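Local coordinates for endonuclease IV (Thermus thermophilus, PDB 3AAM), which cleaves the phosphodiester backbone of DNA at apurinic or apyrimidinic sites during base excision repair, with zinc as its cofactor, and also has 3'-5' exonuclease activity, at residues V202-D207 with V244-T249; Y4-S9 with L26-F31. All coordinates share one frame; numbering follows the deposited sequence.

Contact 1 (V202-D207 with V244-T249); sequences VVHLND and VFILET
Strands 202-208 and 244-247 are neighbouring parallel staves of the TIM barrel, and beyond their paired part the two segments run on beside the manganese site. Val203 stands between two nearly straight bonds: its N donates to Val244 O (2.8 Å), and its O accepts from Ile246 N (2.8 Å), each donor lying almost along the C=O axis. Further on the pairing loosens: Leu205 N reaches Ile246 O in a weak, bent bond, and Leu205 itself centres an inverse gamma turn. On the face of Val203 and Phe245, Phe245 CD1 lies 3.5 Å from Val203 CB, while the Leu205 side chain crosses the phenyl obliquely, with CD1 4.0 Å from Phe245 CD1. Branched aliphatic and aromatic groups suit this buried side, where Phe235 meets Phe245 edge-to-face. On the other face, that of Val202 and Ile246, the Glu248 carboxylate stacks over His204, its plane 28° from the imidazole, with OE2 about 3.0 Å above the ring plane. Gln32 NE2 hydrogen-bonds OE2, which helps hold the carboxylate in place. Leu205 O is buried without a polar partner, with Leu247 CD1 3.2 Å away. The Glu248 backbone O bonds ND1 of His219, a manganese ligand, making Glu248 a second-shell residue. TIM-barrel active sites lie at the C-terminal ends of the parallel strands, as the manganese site does here.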
loop_
_atom_site.group_PDB
_atom_site.type_symbol
_atom_site.label_atom_id
_atom_site.label_comp_id
_atom_site.label_asym_id
_atom_site.label_seq_id
_atom_site.Cartn_x
_atom_site.Cartn_y
_atom_site.Cartn_z
ATOM N N VAL A 202 2.137 -3.122 6.406
ATOM C CA VAL A 202 0.882 -2.752 5.775
ATOM C C VAL A 202 0.388 -3.827 4.826
ATOM O O VAL A 202 1.168 -4.440 4.096
ATOM C CB VAL A 202 1.031 -1.432 4.978
ATOM C CG1 VAL A 202 -0.295 -1.058 4.338
ATOM C CG2 VAL A 202 1.524 -0.319 5.892
ATOM N N VAL A 203 -0.921 -4.047 4.846
ATOM C CA VAL A 203 -1.547 -5.024 3.977
ATOM C C VAL A 203 -2.610 -4.337 3.125
ATOM O O VAL A 203 -3.454 -3.607 3.653
ATOM C CB VAL A 203 -2.256 -6.143 4.789
ATOM C CG1 VAL A 203 -3.009 -7.074 3.835
ATOM C CG2 VAL A 203 -1.244 -6.926 5.618
ATOM N N HIS A 204 -2.543 -4.527 1.811
ATOM C CA HIS A 204 -3.579 -3.988 0.932
ATOM C C HIS A 204 -4.526 -5.181 0.830
ATOM O O HIS A 204 -4.296 -6.113 0.052
ATOM C CB HIS A 204 -3.019 -3.620 -0.448
ATOM C CG HIS A 204 -2.278 -2.318 -0.479
ATOM N ND1 HIS A 204 -2.520 -1.295 0.416
ATOM C CD2 HIS A 204 -1.330 -1.856 -1.329
ATOM C CE1 HIS A 204 -1.751 -0.262 0.117
ATOM N NE2 HIS A 204 -1.020 -0.576 -0.938
ATOM N N LEU A 205 -5.571 -5.151 1.656
ATOM C CA LEU A 205 -6.547 -6.227 1.754
ATOM C C LEU A 205 -7.617 -6.162 0.674
ATOM O O LEU A 205 -8.807 -6.043 0.958
ATOM C CB LEU A 205 -7.194 -6.197 3.144
ATOM C CG LEU A 205 -7.873 -7.479 3.634
ATOM C CD1 LEU A 205 -6.817 -8.545 3.929
ATOM C CD2 LEU A 205 -8.677 -7.178 4.886
ATOM N N ASN A 206 -7.169 -6.243 -0.570
ATOM C CA ASN A 206 -8.054 -6.200 -1.725
ATOM C C ASN A 206 -8.605 -7.573 -2.089
ATOM O O ASN A 206 -7.876 -8.563 -2.050
ATOM C CB ASN A 206 -7.285 -5.664 -2.937
ATOM C CG ASN A 206 -6.829 -4.235 -2.753
ATOM O OD1 ASN A 206 -5.671 -3.897 -3.010
ATOM N ND2 ASN A 206 -7.738 -3.386 -2.313
ATOM N N ASP A 207 -9.889 -7.646 -2.427
ATOM C CA ASP A 207 -10.419 -8.923 -2.867
ATOM C C ASP A 207 -10.074 -8.909 -4.355
ATOM O O ASP A 207 -9.597 -7.896 -4.871
ATOM C CB ASP A 207 -11.928 -9.044 -2.658
ATOM C CG ASP A 207 -12.397 -10.496 -2.672
ATOM O OD1 ASP A 207 -11.770 -11.317 -3.381
ATOM O OD2 ASP A 207 -13.394 -10.819 -1.987
ATOM N N VAL A 244 -1.474 -2.601 9.745
ATOM C CA VAL A 244 -2.374 -1.666 9.084
ATOM C C VAL A 244 -2.950 -2.291 7.818
ATOM O O VAL A 244 -2.207 -2.780 6.973
ATOM C CB VAL A 244 -1.618 -0.379 8.710
ATOM C CG1 VAL A 244 -2.501 0.529 7.863
ATOM C CG2 VAL A 244 -1.173 0.335 9.978
ATOM N N PHE A 245 -4.272 -2.265 7.693
ATOM C CA PHE A 245 -4.952 -2.834 6.536
ATOM C C PHE A 245 -5.658 -1.740 5.746
ATOM O O PHE A 245 -6.466 -0.991 6.295
ATOM C CB PHE A 245 -5.969 -3.881 6.992
ATOM C CG PHE A 245 -5.345 -5.117 7.583
ATOM C CD1 PHE A 245 -5.159 -6.255 6.814
ATOM C CD2 PHE A 245 -4.926 -5.129 8.909
ATOM C CE1 PHE A 245 -4.568 -7.397 7.349
ATOM C CE2 PHE A 245 -4.331 -6.265 9.458
ATOM C CZ PHE A 245 -4.152 -7.402 8.675
ATOM N N ILE A 246 -5.338 -1.648 4.459
ATOM C CA ILE A 246 -5.937 -0.649 3.577
ATOM C C ILE A 246 -6.624 -1.312 2.386
ATOM O O ILE A 246 -6.022 -2.128 1.685
ATOM C CB ILE A 246 -4.859 0.335 3.030
ATOM C CG1 ILE A 246 -4.225 1.124 4.178
ATOM C CG2 ILE A 246 -5.478 1.287 2.016
ATOM C CD1 ILE A 246 -5.205 2.020 4.936
ATOM N N LEU A 247 -7.885 -0.960 2.163
ATOM C CA LEU A 247 -8.651 -1.484 1.037
ATOM C C LEU A 247 -8.533 -0.432 -0.061
ATOM O O LEU A 247 -8.609 0.767 0.219
ATOM C CB LEU A 247 -10.122 -1.674 1.428
ATOM C CG LEU A 247 -11.042 -2.199 0.323
ATOM C CD1 LEU A 247 -10.605 -3.593 -0.126
ATOM C CD2 LEU A 247 -12.472 -2.237 0.845
ATOM N N GLU A 248 -8.326 -0.879 -1.298
ATOM C CA GLU A 248 -8.174 0.030 -2.435
ATOM C C GLU A 248 -9.224 -0.287 -3.495
ATOM O O GLU A 248 -8.941 -0.965 -4.477
ATOM C CB GLU A 248 -6.777 -0.122 -3.040
ATOM C CG GLU A 248 -5.629 0.012 -2.046
ATOM C CD GLU A 248 -4.280 -0.213 -2.701
ATOM O OE1 GLU A 248 -4.130 -1.230 -3.413
ATOM O OE2 GLU A 248 -3.373 0.618 -2.502
ATOM N N THR A 249 -10.441 0.204 -3.286
ATOM C CA THR A 249 -11.532 -0.044 -4.219
ATOM C C THR A 249 -12.346 1.233 -4.411
ATOM O O THR A 249 -12.124 2.218 -3.720
ATOM C CB THR A 249 -12.437 -1.163 -3.690
ATOM O OG1 THR A 249 -12.935 -0.792 -2.398
ATOM C CG2 THR A 249 -11.662 -2.464 -3.581
#

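Contact 2 (Y4-S9 with L26-F31); sequences YGFHLS and LGLTAF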
loop_
_atom_site.group_PDB
_atom_site.type_symbol
_atom_site.label_atom_id
_atom_site.label_comp_id
_atom_site.label_asym_id
_atom_site.label_seq_id
_atom_site.Cartn_x
_atom_site.Cartn_y
_atom_site.Cartn_z
ATOM N N TYR A 4 -7.769 -0.385 10.201
ATOM C CA TYR A 4 -8.307 -0.497 8.853
ATOM C C TYR A 4 -8.681 0.854 8.258
ATOM O O TYR A 4 -9.041 1.793 8.970
ATOM C CB TYR A 4 -9.542 -1.405 8.877
ATOM C CG TYR A 4 -10.662 -0.848 9.724
ATOM C CD1 TYR A 4 -11.654 -0.044 9.161
ATOM C CD2 TYR A 4 -10.689 -1.059 11.102
ATOM C CE1 TYR A 4 -12.641 0.541 9.951
ATOM C CE2 TYR A 4 -11.672 -0.479 11.902
ATOM C CZ TYR A 4 -12.644 0.320 11.318
ATOM O OH TYR A 4 -13.607 0.910 12.110
ATOM N N GLY A 5 -8.612 0.939 6.936
ATOM C CA GLY A 5 -8.954 2.183 6.277
ATOM C C GLY A 5 -9.057 2.054 4.775
ATOM O O GLY A 5 -8.924 0.963 4.212
ATOM N N PHE A 6 -9.291 3.193 4.132
ATOM C CA PHE A 6 -9.431 3.273 2.682
ATOM C C PHE A 6 -8.403 4.242 2.134
ATOM O O PHE A 6 -7.648 4.872 2.877
ATOM C CB PHE A 6 -10.791 3.853 2.278
ATOM C CG PHE A 6 -11.977 3.117 2.817
ATOM C CD1 PHE A 6 -12.056 1.732 2.742
ATOM C CD2 PHE A 6 -13.057 3.827 3.338
ATOM C CE1 PHE A 6 -13.198 1.062 3.171
ATOM C CE2 PHE A 6 -14.203 3.169 3.770
ATOM C CZ PHE A 6 -14.277 1.788 3.687
ATOM N N HIS A 7 -8.401 4.363 0.812
ATOM C CA HIS A 7 -7.549 5.324 0.147
ATOM C C HIS A 7 -8.459 6.537 0.008
ATOM O O HIS A 7 -9.534 6.453 -0.599
ATOM C CB HIS A 7 -7.114 4.831 -1.230
ATOM C CG HIS A 7 -6.099 5.718 -1.871
ATOM N ND1 HIS A 7 -6.398 6.987 -2.318
ATOM C CD2 HIS A 7 -4.772 5.547 -2.081
ATOM C CE1 HIS A 7 -5.299 7.557 -2.777
ATOM N NE2 HIS A 7 -4.299 6.706 -2.645
ATOM N N LEU A 8 -8.035 7.653 0.594
ATOM C CA LEU A 8 -8.812 8.888 0.587
ATOM C C LEU A 8 -8.253 9.928 -0.375
ATOM O O LEU A 8 -7.052 9.953 -0.650
ATOM C CB LEU A 8 -8.847 9.472 2.003
ATOM C CG LEU A 8 -9.266 8.507 3.119
ATOM C CD1 LEU A 8 -9.108 9.193 4.472
ATOM C CD2 LEU A 8 -10.701 8.054 2.901
ATOM N N SER A 9 -9.134 10.799 -0.857
ATOM C CA SER A 9 -8.756 11.850 -1.794
ATOM C C SER A 9 -8.093 13.043 -1.120
ATOM O O SER A 9 -8.368 13.349 0.040
ATOM C CB SER A 9 -9.993 12.333 -2.555
ATOM O OG SER A 9 -9.678 13.452 -3.362
ATOM N N LEU A 26 -15.380 9.142 8.943
ATOM C CA LEU A 26 -15.788 7.782 8.604
ATOM C C LEU A 26 -15.544 6.804 9.745
ATOM O O LEU A 26 -16.131 5.724 9.775
ATOM C CB LEU A 26 -15.027 7.296 7.370
ATOM C CG LEU A 26 -15.396 7.916 6.024
ATOM C CD1 LEU A 26 -14.421 7.435 4.956
ATOM C CD2 LEU A 26 -16.829 7.527 5.671
ATOM N N GLY A 27 -14.673 7.179 10.675
ATOM C CA GLY A 27 -14.365 6.299 11.785
ATOM C C GLY A 27 -13.282 5.291 11.431
ATOM O O GLY A 27 -13.229 4.206 12.005
ATOM N N LEU A 28 -12.424 5.642 10.481
ATOM C CA LEU A 28 -11.335 4.749 10.080
ATOM C C LEU A 28 -10.247 4.765 11.147
ATOM O O LEU A 28 -10.159 5.706 11.935
ATOM C CB LEU A 28 -10.707 5.213 8.761
ATOM C CG LEU A 28 -11.613 5.457 7.560
ATOM C CD1 LEU A 28 -10.756 5.821 6.359
ATOM C CD2 LEU A 28 -12.433 4.214 7.264
ATOM N N THR A 29 -9.418 3.724 11.180
ATOM C CA THR A 29 -8.330 3.695 12.149
ATOM C C THR A 29 -6.972 3.699 11.455
ATOM O O THR A 29 -5.932 3.461 12.071
ATOM C CB THR A 29 -8.452 2.499 13.125
ATOM O OG1 THR A 29 -8.635 1.280 12.400
ATOM C CG2 THR A 29 -9.647 2.711 14.056
ATOM N N ALA A 30 -7.005 4.008 10.162
ATOM C CA ALA A 30 -5.819 4.111 9.323
ATOM C C ALA A 30 -6.288 4.636 7.977
ATOM O O ALA A 30 -7.466 4.519 7.645
ATOM C CB ALA A 30 -5.162 2.745 9.154
ATOM N N PHE A 31 -5.383 5.234 7.208
ATOM C CA PHE A 31 -5.758 5.725 5.887
ATOM C C PHE A 31 -4.569 5.850 4.946
ATOM O O PHE A 31 -3.410 5.812 5.366
ATOM C CB PHE A 31 -6.530 7.057 5.982
ATOM C CG PHE A 31 -5.691 8.238 6.383
ATOM C CD1 PHE A 31 -5.078 9.039 5.421
ATOM C CD2 PHE A 31 -5.526 8.564 7.724
ATOM C CE1 PHE A 31 -4.313 10.151 5.794
ATOM C CE2 PHE A 31 -4.766 9.668 8.102
ATOM C CZ PHE A 31 -4.159 10.463 7.138
#
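Strand 3-6 meets an irregular turn, 26-31, that leads from helix 15-26 to strand 31-34, and the CA atoms of Gly5 and Ala30 face each other at 4.8 Å. Two bonds join Tyr4 to Thr29: Tyr4 N donates to Thr29 OG1 (2.9 Å, 164°), and Thr29 N returns a bond to Tyr4 O (3.0 Å), nearly along the C=O axis. With chi1 at 51°, OG1 sits between its own backbone N and carbonyl carbon, and this rotation presents the hydroxyl to the strand, so a side-chain oxygen of threonine accepts the strand's N-H. Gly5 lets Ala30 O come within 3.1 Å of its CA in a CA-H...O contact, where a CB would collide with that oxygen. Tyr4 CG also takes the crowded position, which carries the ring back along the turn past Thr29 OG1 and Gly27 O to a hydroxyl bonded by Arg264 NE. Arg264 also bonds Leu26 O, so one guanidinium from helix 253-267 serves both segments. Gly27 is the C-prime residue of a Schellman motif, and its positive phi (85°) turns the chain out of the helix. Leucines pack against Phe6 and Phe31. Leu28 sends CD2 to Phe6 CD2 (4.0 Å), the two side chains crossing at about a right angle, and CD1 toward Phe6 N (3.7 Å), a buried amide with no polar partner. Leu26 CD1 meets the Phe6 ring at its edge. Leu8 touches Leu28 tip to tip, and its CD1 lies 3.7 Å from Phe31 CB. Polar bonding is therefore concentrated at the Tyr4 end, so directed bonds set the register there, while apolar contact covers the rest.

Strand 3-6 of contact 2 lies beside strand 244-247 of contact 1 in the barrel sheet, where probable hydrogen bonds join Gly5 to Phe245 and Leu247, and Ala30 packs on Val244. Both contacts are buried, but contact 1 is nearer the centre of the chain, with its centre 7 Å away against 12 Å for contact 2. Contact 1 pairs two sheet strands and ends in charged and polar groups near the manganese. Contact 2 instead joins a strand to the turn that ends a helix, within one beta-alpha-beta unit, and relies on a side-chain hydroxyl, glycines and leucines well away from the metal.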